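Local atomic coordinates of RNA pseudouridylate synthase domain-containing protein 1 (Homo sapiens, PDB entry 5VBB), a protein that probably binds RNA and isomerises selected uridines in it to pseudouridine. Residues Ile11-Arg16 / Glu220-Cys225; Phe18-Lys23 / Ala73-Leu78. All coordinates share one frame; numbering follows the deposited sequence.

Contact 1: residues Ile11-Arg16 / Glu220-Cys225; sequences IVYRSR and ECVEVC
Tyr-13 is the bump that the 220-225 strand receives: Val-222 lies over a face of its ring, Val-224 beside the root of the side chain, and the Glu-220 carboxylate meets its tip. CB of Tyr-13 points toward the other segment, and chi1 (-179°) sets CG anti to the backbone N. One face of the ring is filled by Val-222, whose CG1 lies over its centre, 4.2 Å from the centroid and 10° off the normal, a CH-pi contact. The base of the side chain is met by Val-224, with CG1 just 3.5 Å from Tyr-13 CB. At the far end, phenol and carboxylate reach toward each other tip to tip in nearly the same plane. Tyr-13 OH donates to the anti lone pair of Glu-220 OE2 at 2.6 Å, while Ser-15 OG donates to its syn lone pair at 2.7 Å. Two donors thus grip a single carboxylate oxygen from different sides, which restrains the rotation of the group. The phenol in turn accepts from a water 2.7 Å from Tyr-13 OH, and that water gives a second, weak bond to Cys-221 O. An alanine in place of Tyr-13 would probably leave Val-222 CG1 without the ring it rests on and Glu-220 OE2 with one of its two donors gone. A smaller bump comes from the preceding residue: Val-12 CG2 touches Val-224 CG2 at 4.0 Å. That adjacent residues both point this way reflects a classic beta bulge, where Val-12 and Tyr-13 together face Val-20. The contact lays the edge strand 10-14 of one sheet against strand 221-225 of another without strand pairing. Behind it, 221-225 pairs with strand 208-216, and helix 247-256 packs on Glu-223 and Cys-225.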
ATOM      1  N   ILE A  11       4.160  -5.562 -15.440  1.00 41.51           N
ATOM      2  CA  ILE A  11       3.597  -4.318 -15.933  1.00 40.90           C
ATOM      3  C   ILE A  11       2.070  -4.461 -15.924  1.00 42.85           C
ATOM      4  O   ILE A  11       1.542  -5.485 -16.347  1.00 42.09           O
ATOM      5  CB  ILE A  11       4.168  -4.006 -17.324  1.00 44.58           C
ATOM      6  CG1 ILE A  11       5.734  -3.847 -17.258  1.00 46.69           C
ATOM      7  CG2 ILE A  11       3.493  -2.755 -17.946  1.00 43.03           C
ATOM      8  N   VAL A  12       1.366  -3.451 -15.429  1.00 38.96           N
ATOM      9  CA  VAL A  12      -0.087  -3.529 -15.376  1.00 39.01           C
ATOM     10  C   VAL A  12      -0.740  -2.451 -16.231  1.00 42.70           C
ATOM     11  O   VAL A  12      -1.945  -2.472 -16.373  1.00 37.61           O
ATOM     12  CB  VAL A  12      -0.611  -3.497 -13.917  1.00 40.85           C
ATOM     13  CG1 VAL A  12      -0.129  -4.733 -13.179  1.00 41.86           C
ATOM     14  CG2 VAL A  12      -0.181  -2.244 -13.175  1.00 39.25           C
ATOM     15  N   TYR A  13       0.049  -1.555 -16.828  1.00 42.93           N
ATOM     16  CA  TYR A  13      -0.445  -0.463 -17.627  1.00 42.91           C
ATOM     17  C   TYR A  13       0.724   0.120 -18.386  1.00 46.65           C
ATOM     18  O   TYR A  13       1.752   0.431 -17.782  1.00 44.64           O
ATOM     19  CB  TYR A  13      -1.062   0.595 -16.699  1.00 43.97           C
ATOM     20  CG  TYR A  13      -1.636   1.799 -17.394  1.00 44.23           C
ATOM     21  CD1 TYR A  13      -0.804   2.767 -17.946  1.00 45.57           C
ATOM     22  CD2 TYR A  13      -2.992   2.086 -17.316  1.00 46.07           C
ATOM     23  CE1 TYR A  13      -1.319   3.911 -18.529  1.00 45.66           C
ATOM     24  CE2 TYR A  13      -3.513   3.254 -17.853  1.00 48.05           C
ATOM     25  CZ  TYR A  13      -2.681   4.129 -18.518  1.00 51.35           C
ATOM     26  OH  TYR A  13      -3.218   5.264 -19.042  1.00 56.13           O
ATOM     27  N   ARG A  14       0.572   0.316 -19.699  1.00 42.93           N
ATOM     28  CA  ARG A  14       1.626   0.940 -20.486  1.00 43.13           C
ATOM     29  C   ARG A  14       0.963   1.753 -21.566  1.00 47.24           C
ATOM     30  O   ARG A  14       0.125   1.238 -22.298  1.00 45.82           O
ATOM     31  CB  ARG A  14       2.596  -0.112 -21.061  1.00 42.47           C
ATOM     32  CG  ARG A  14       3.609   0.340 -22.144  1.00 53.40           C
ATOM     33  CD  ARG A  14       4.950   0.792 -21.618  1.00 65.44           C
ATOM     34  NE  ARG A  14       5.848   1.268 -22.687  1.00 66.15           N
ATOM     35  CZ  ARG A  14       6.554   0.492 -23.510  1.00 87.29           C
ATOM     36  NH1 ARG A  14       6.462  -0.833 -23.435  1.00 81.56           N
ATOM     37  NH2 ARG A  14       7.334   1.036 -24.441  1.00 81.88           N
ATOM     38  N   SER A  15       1.301   3.037 -21.607  1.00 43.91           N
ATOM     39  CA  SER A  15       0.892   3.972 -22.623  1.00 44.68           C
ATOM     40  C   SER A  15       2.156   4.612 -23.217  1.00 50.78           C
ATOM     41  O   SER A  15       3.268   4.231 -22.869  1.00 50.73           O
ATOM     42  CB  SER A  15      -0.022   5.045 -22.038  1.00 44.69           C
ATOM     43  OG  SER A  15       0.697   5.985 -21.257  1.00 46.49           O
ATOM     44  N   ARG A  16       1.979   5.603 -24.089  1.00 47.05           N
ATOM     45  CA  ARG A  16       3.091   6.358 -24.664  1.00 48.67           C
ATOM     46  C   ARG A  16       3.822   7.161 -23.586  1.00 51.30           C
ATOM     47  O   ARG A  16       5.037   7.300 -23.642  1.00 52.34           O
ATOM     48  CB  ARG A  16       2.554   7.346 -25.724  1.00 52.57           C
ATOM     49  CG  ARG A  16       1.949   6.658 -26.965  1.00 65.71           C
ATOM     50  CD  ARG A  16       0.917   7.534 -27.700  1.00 67.04           C
ATOM     51  NE  ARG A  16       1.512   8.726 -28.313  1.00 64.18           N
ATOM     52  CZ  ARG A  16       2.305   8.717 -29.382  1.00 83.19           C
ATOM     53  NH1 ARG A  16       2.595   7.575 -29.999  1.00 79.48           N
ATOM     54  NH2 ARG A  16       2.814   9.852 -29.848  1.00 66.57           N
ATOM     55  N   GLU A 220      -4.191  12.189 -19.653  1.00 49.35           N
ATOM     56  CA  GLU A 220      -4.480  10.779 -19.498  1.00 47.03           C
ATOM     57  C   GLU A 220      -4.888  10.442 -18.077  1.00 46.38           C
ATOM     58  O   GLU A 220      -4.243  10.917 -17.155  1.00 43.54           O
ATOM     59  CB  GLU A 220      -3.164  10.066 -19.823  1.00 48.90           C
ATOM     60  CG  GLU A 220      -3.210   8.562 -19.939  1.00 57.24           C
ATOM     61  CD  GLU A 220      -1.887   8.029 -20.453  1.00 65.40           C
ATOM     62  OE1 GLU A 220      -1.204   8.744 -21.216  1.00 59.51           O
ATOM     63  OE2 GLU A 220      -1.506   6.908 -20.059  1.00 66.76           O
ATOM     64  N   CYS A 221      -5.927   9.635 -17.888  1.00 44.21           N
ATOM     65  CA  CYS A 221      -6.309   9.203 -16.538  1.00 43.86           C
ATOM     66  C   CYS A 221      -5.691   7.854 -16.356  1.00 46.81           C
ATOM     67  O   CYS A 221      -6.204   6.851 -16.877  1.00 46.91           O
ATOM     68  CB  CYS A 221      -7.822   9.166 -16.352  1.00 45.01           C
ATOM     69  SG  CYS A 221      -8.348   8.633 -14.704  1.00 48.09           S
ATOM     70  N   VAL A 222      -4.537   7.831 -15.668  1.00 41.18           N
ATOM     71  CA  VAL A 222      -3.799   6.599 -15.407  1.00 40.29           C
ATOM     72  C   VAL A 222      -4.548   5.917 -14.302  1.00 45.85           C
ATOM     73  O   VAL A 222      -4.511   6.418 -13.188  1.00 46.61           O
ATOM     74  CB  VAL A 222      -2.338   6.874 -14.997  1.00 42.77           C
ATOM     75  CG1 VAL A 222      -1.592   5.568 -14.665  1.00 42.02           C
ATOM     76  CG2 VAL A 222      -1.615   7.684 -16.056  1.00 42.73           C
ATOM     77  N   GLU A 223      -5.266   4.816 -14.599  1.00 39.97           N
ATOM     78  CA  GLU A 223      -6.054   4.147 -13.579  1.00 38.83           C
ATOM     79  C   GLU A 223      -5.783   2.660 -13.600  1.00 42.00           C
ATOM     80  O   GLU A 223      -5.956   2.007 -14.637  1.00 39.87           O
ATOM     81  CB  GLU A 223      -7.526   4.460 -13.810  1.00 40.21           C
ATOM     82  CG  GLU A 223      -8.482   3.709 -12.908  1.00 44.39           C
ATOM     83  CD  GLU A 223      -9.923   4.128 -13.095  1.00 62.25           C
ATOM     84  OE1 GLU A 223     -10.241   4.755 -14.130  1.00 68.83           O
ATOM     85  OE2 GLU A 223     -10.736   3.850 -12.187  1.00 51.91           O
ATOM     86  N   VAL A 224      -5.335   2.104 -12.479  1.00 38.92           N
ATOM     87  CA  VAL A 224      -5.050   0.684 -12.473  1.00 38.80           C
ATOM     88  C   VAL A 224      -5.605   0.076 -11.223  1.00 41.23           C
ATOM     89  O   VAL A 224      -5.747   0.718 -10.170  1.00 37.54           O
ATOM     90  CB  VAL A 224      -3.538   0.300 -12.697  1.00 45.30           C
ATOM     91  CG1 VAL A 224      -2.886   1.189 -13.738  1.00 45.37           C
ATOM     92  CG2 VAL A 224      -2.724   0.341 -11.415  1.00 45.86           C
ATOM     93  N   CYS A 225      -5.968  -1.181 -11.394  1.00 39.80           N
ATOM     94  CA  CYS A 225      -6.420  -2.066 -10.374  1.00 42.41           C
ATOM     95  C   CYS A 225      -5.686  -3.356 -10.600  1.00 48.44           C
ATOM     96  O   CYS A 225      -6.028  -4.114 -11.506  1.00 49.51           O
ATOM     97  CB  CYS A 225      -7.927  -2.250 -10.451  1.00 43.85           C
ATOM     98  SG  CYS A 225      -8.609  -2.828  -8.919  1.00 47.66           S
TER
HETATM   99  O   HOH W   1      -5.786   5.577 -19.903  1.00 54.32           O

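Contact 2: residues Phe18-Lys23 / Ala73-Leu78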
ATOM      1  N   PHE A  18       3.074   6.892 -19.838  1.00 43.11           N
ATOM      2  CA  PHE A  18       3.180   6.313 -18.516  1.00 40.45           C
ATOM      3  C   PHE A  18       3.329   4.827 -18.552  1.00 46.81           C
ATOM      4  O   PHE A  18       2.823   4.153 -19.436  1.00 45.85           O
ATOM      5  CB  PHE A  18       1.935   6.657 -17.678  1.00 40.48           C
ATOM      6  CG  PHE A  18       1.812   8.125 -17.392  1.00 41.03           C
ATOM      7  CD1 PHE A  18       2.595   8.724 -16.424  1.00 43.54           C
ATOM      8  CD2 PHE A  18       0.947   8.919 -18.129  1.00 43.12           C
ATOM      9  CE1 PHE A  18       2.432  10.066 -16.113  1.00 45.03           C
ATOM     10  CE2 PHE A  18       0.832  10.270 -17.868  1.00 46.48           C
ATOM     11  CZ  PHE A  18       1.560  10.836 -16.844  1.00 45.10           C
ATOM     12  N   LEU A  19       3.936   4.321 -17.501  1.00 46.01           N
ATOM     13  CA  LEU A  19       4.129   2.915 -17.258  1.00 47.80           C
ATOM     14  C   LEU A  19       3.777   2.705 -15.782  1.00 45.73           C
ATOM     15  O   LEU A  19       4.243   3.473 -14.954  1.00 44.44           O
ATOM     16  CB  LEU A  19       5.598   2.583 -17.536  1.00 50.09           C
ATOM     17  CG  LEU A  19       6.133   1.250 -17.150  1.00 57.47           C
ATOM     18  CD1 LEU A  19       5.316   0.146 -17.753  1.00 59.72           C
ATOM     19  CD2 LEU A  19       7.557   1.117 -17.615  1.00 63.72           C
ATOM     20  N   VAL A  20       2.959   1.711 -15.466  1.00 40.44           N
ATOM     21  CA  VAL A  20       2.619   1.352 -14.073  1.00 38.04           C
ATOM     22  C   VAL A  20       3.083  -0.067 -13.867  1.00 41.52           C
ATOM     23  O   VAL A  20       2.640  -0.979 -14.568  1.00 40.48           O
ATOM     24  CB  VAL A  20       1.135   1.507 -13.662  1.00 39.58           C
ATOM     25  CG1 VAL A  20       0.936   1.263 -12.162  1.00 38.82           C
ATOM     26  CG2 VAL A  20       0.592   2.857 -14.053  1.00 38.83           C
ATOM     27  N   VAL A  21       3.944  -0.260 -12.873  1.00 37.53           N
ATOM     28  CA  VAL A  21       4.441  -1.585 -12.543  1.00 38.33           C
ATOM     29  C   VAL A  21       3.688  -2.089 -11.339  1.00 38.94           C
ATOM     30  O   VAL A  21       3.131  -1.296 -10.572  1.00 38.66           O
ATOM     31  CB  VAL A  21       5.988  -1.629 -12.314  1.00 42.71           C
ATOM     32  CG1 VAL A  21       6.743  -1.112 -13.538  1.00 44.39           C
ATOM     33  CG2 VAL A  21       6.399  -0.836 -11.083  1.00 42.06           C
ATOM     34  N   ASN A  22       3.691  -3.402 -11.155  1.00 36.35           N
ATOM     35  CA  ASN A  22       3.179  -4.056  -9.966  1.00 34.78           C
ATOM     36  C   ASN A  22       4.479  -4.409  -9.212  1.00 39.03           C
ATOM     37  O   ASN A  22       5.122  -5.414  -9.492  1.00 37.02           O
ATOM     38  CB  ASN A  22       2.339  -5.278 -10.333  1.00 40.03           C
ATOM     39  CG  ASN A  22       1.797  -6.017  -9.148  1.00 55.79           C
ATOM     40  OD1 ASN A  22       1.971  -5.595  -8.012  1.00 43.90           O
ATOM     41  ND2 ASN A  22       1.117  -7.119  -9.387  1.00 52.54           N
ATOM     42  N   LYS A  23       4.961  -3.468  -8.411  1.00 36.47           N
ATOM     43  CA  LYS A  23       6.264  -3.584  -7.764  1.00 36.25           C
ATOM     44  C   LYS A  23       6.296  -4.799  -6.854  1.00 39.67           C
ATOM     45  O   LYS A  23       5.332  -5.087  -6.175  1.00 37.64           O
ATOM     46  CB  LYS A  23       6.614  -2.311  -6.947  1.00 37.95           C
ATOM     47  CG  LYS A  23       8.046  -2.304  -6.392  1.00 45.43           C
ATOM     48  CD  LYS A  23       8.322  -1.088  -5.504  1.00 46.94           C
ATOM     49  CE  LYS A  23       7.905  -1.177  -4.061  1.00 40.01           C
ATOM     50  NZ  LYS A  23       8.620  -2.188  -3.261  1.00 37.62           N
ATOM     51  N   ALA A  73       1.100  -1.028  -7.223  1.00 32.00           N
ATOM     52  CA  ALA A  73       1.002   0.016  -8.255  1.00 34.58           C
ATOM     53  C   ALA A  73       1.972   1.176  -8.050  1.00 39.82           C
ATOM     54  O   ALA A  73       1.914   1.879  -7.057  1.00 38.97           O
ATOM     55  CB  ALA A  73      -0.409   0.556  -8.325  1.00 36.20           C
ATOM     56  N   LEU A  74       2.878   1.333  -8.995  1.00 38.22           N
ATOM     57  CA  LEU A  74       3.862   2.390  -8.993  1.00 39.00           C
ATOM     58  C   LEU A  74       3.962   2.951 -10.409  1.00 40.10           C
ATOM     59  O   LEU A  74       4.314   2.230 -11.339  1.00 38.92           O
ATOM     60  CB  LEU A  74       5.177   1.825  -8.514  1.00 40.16           C
ATOM     61  CG  LEU A  74       6.330   2.800  -8.312  1.00 49.19           C
ATOM     62  CD1 LEU A  74       5.953   3.948  -7.442  1.00 49.60           C
ATOM     63  CD2 LEU A  74       7.470   2.088  -7.679  1.00 58.55           C
ATOM     64  N   CYS A  75       3.572   4.211 -10.559  1.00 37.03           N
ATOM     65  CA  CYS A  75       3.527   4.912 -11.823  1.00 38.13           C
ATOM     66  C   CYS A  75       4.865   5.619 -12.167  1.00 43.66           C
ATOM     67  O   CYS A  75       5.383   6.380 -11.365  1.00 43.29           O
ATOM     68  CB  CYS A  75       2.378   5.899 -11.822  1.00 38.29           C
ATOM     69  SG  CYS A  75       2.188   6.770 -13.384  1.00 42.94           S
ATOM     70  N   VAL A  76       5.374   5.384 -13.384  1.00 43.17           N
ATOM     71  CA  VAL A  76       6.631   5.921 -13.914  1.00 45.46           C
ATOM     72  C   VAL A  76       6.258   6.763 -15.128  1.00 48.51           C
ATOM     73  O   VAL A  76       5.543   6.267 -15.998  1.00 46.23           O
ATOM     74  CB  VAL A  76       7.564   4.748 -14.333  1.00 49.89           C
ATOM     75  CG1 VAL A  76       8.890   5.255 -14.848  1.00 51.44           C
ATOM     76  CG2 VAL A  76       7.742   3.735 -13.189  1.00 48.63           C
ATOM     77  N   ALA A  77       6.716   8.017 -15.190  1.00 46.99           N
ATOM     78  CA  ALA A  77       6.444   8.893 -16.336  1.00 48.47           C
ATOM     79  C   ALA A  77       7.611   8.715 -17.303  1.00 51.86           C
ATOM     80  O   ALA A  77       8.747   8.623 -16.853  1.00 50.34           O
ATOM     81  CB  ALA A  77       6.319  10.353 -15.899  1.00 49.92           C
ATOM     82  N   LEU A  78       7.323   8.615 -18.620  1.00 49.74           N
ATOM     83  CA  LEU A  78       8.323   8.332 -19.657  1.00 52.26           C
ATOM     84  C   LEU A  78       8.804   9.604 -20.383  1.00 58.87           C
ATOM     85  O   LEU A  78       9.621   9.502 -21.301  1.00 60.67           O
ATOM     86  CB  LEU A  78       7.749   7.307 -20.664  1.00 52.14           C
ATOM     87  CG  LEU A  78       7.135   6.061 -19.998  1.00 54.79           C
ATOM     88  CD1 LEU A  78       6.466   5.152 -21.004  1.00 55.02           C
ATOM     89  CD2 LEU A  78       8.190   5.286 -19.211  1.00 59.47           C
TER
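Phe-18 to Asn-22 run antiparallel to Ala-73 to Ala-77, the strand axes 4.6 Å apart at closest and 151° between their directions, with Leu-19/Val-76 and Val-21/Leu-74 as the hydrogen-bonded pairs. Each of these pairs is joined by two bonds, from Val-76 N to Leu-19 O at 2.7 Å in the shortest case to Leu-74 N to Val-21 O at 3.1 Å in the longest. CA-H...O contacts fill in at the non-hydrogen-bonded positions, as from Val-20 CA to Leu-74 O. On the face carrying Phe-18, the ring leans over the neighbouring strand. Its CD1 comes 3.6 Å from Cys-75 SG, and its CE1 rests on Ala-77 CB at 3.9 Å. The thiol, anti to its own backbone N (chi1 -177°), approaches the ring obliquely in a sulfur-aromatic contact. Further along this face Val-20 splits its branches, CG1 going to Ala-73 CB and CG2 to Cys-75 CB. These are the two inner strands of a four-stranded antiparallel sheet, flanked by 10-14 and 61-62, in what is probably the catalytic domain of the RluA family. Its Phe-18 face is covered by Val-222 and Val-224 of strand 221-225 and by Leu-213 and Ile-215 of strand 208-216. The other face carries Leu-19, Val-21, Leu-74 and Val-76. Here Val-21 and Leu-74 lie side by side, CG2 of the former against CB of the latter, and Leu-78 folds back to set CD2 against Leu-19 CB. At the end of the pair Lys-23 lays its CD on Leu-74 CD2 at 3.9 Å, then bends at chi3 and chi4, and its NZ is hydrogen-bonded to the main-chain carbonyl oxygens of Val-27, Thr-70 and Asp-67, the last probably the catalytic residue, as in related enzymes.

Overall arrangement
From the N terminus, strand 10-14 leads through a short turn into strand 18-23, its neighbour in the same sheet. Contact 2 closes first, when the chain returns about fifty residues later as strand 73-77. Contact 1 closes far downstream, after the chain has laid down most of the seven-stranded sheet, to which strand 221-225 belongs, so the shorter loop lies wholly within the longer one. The centres are about 7 Å apart, and the two contacts touch directly through Phe-18 and Val-222. Contact 2 builds the middle of the four-stranded sheet; contact 1 fastens the edge of that sheet to the seven-stranded one, linking the beginning of the chain to its C-terminal part.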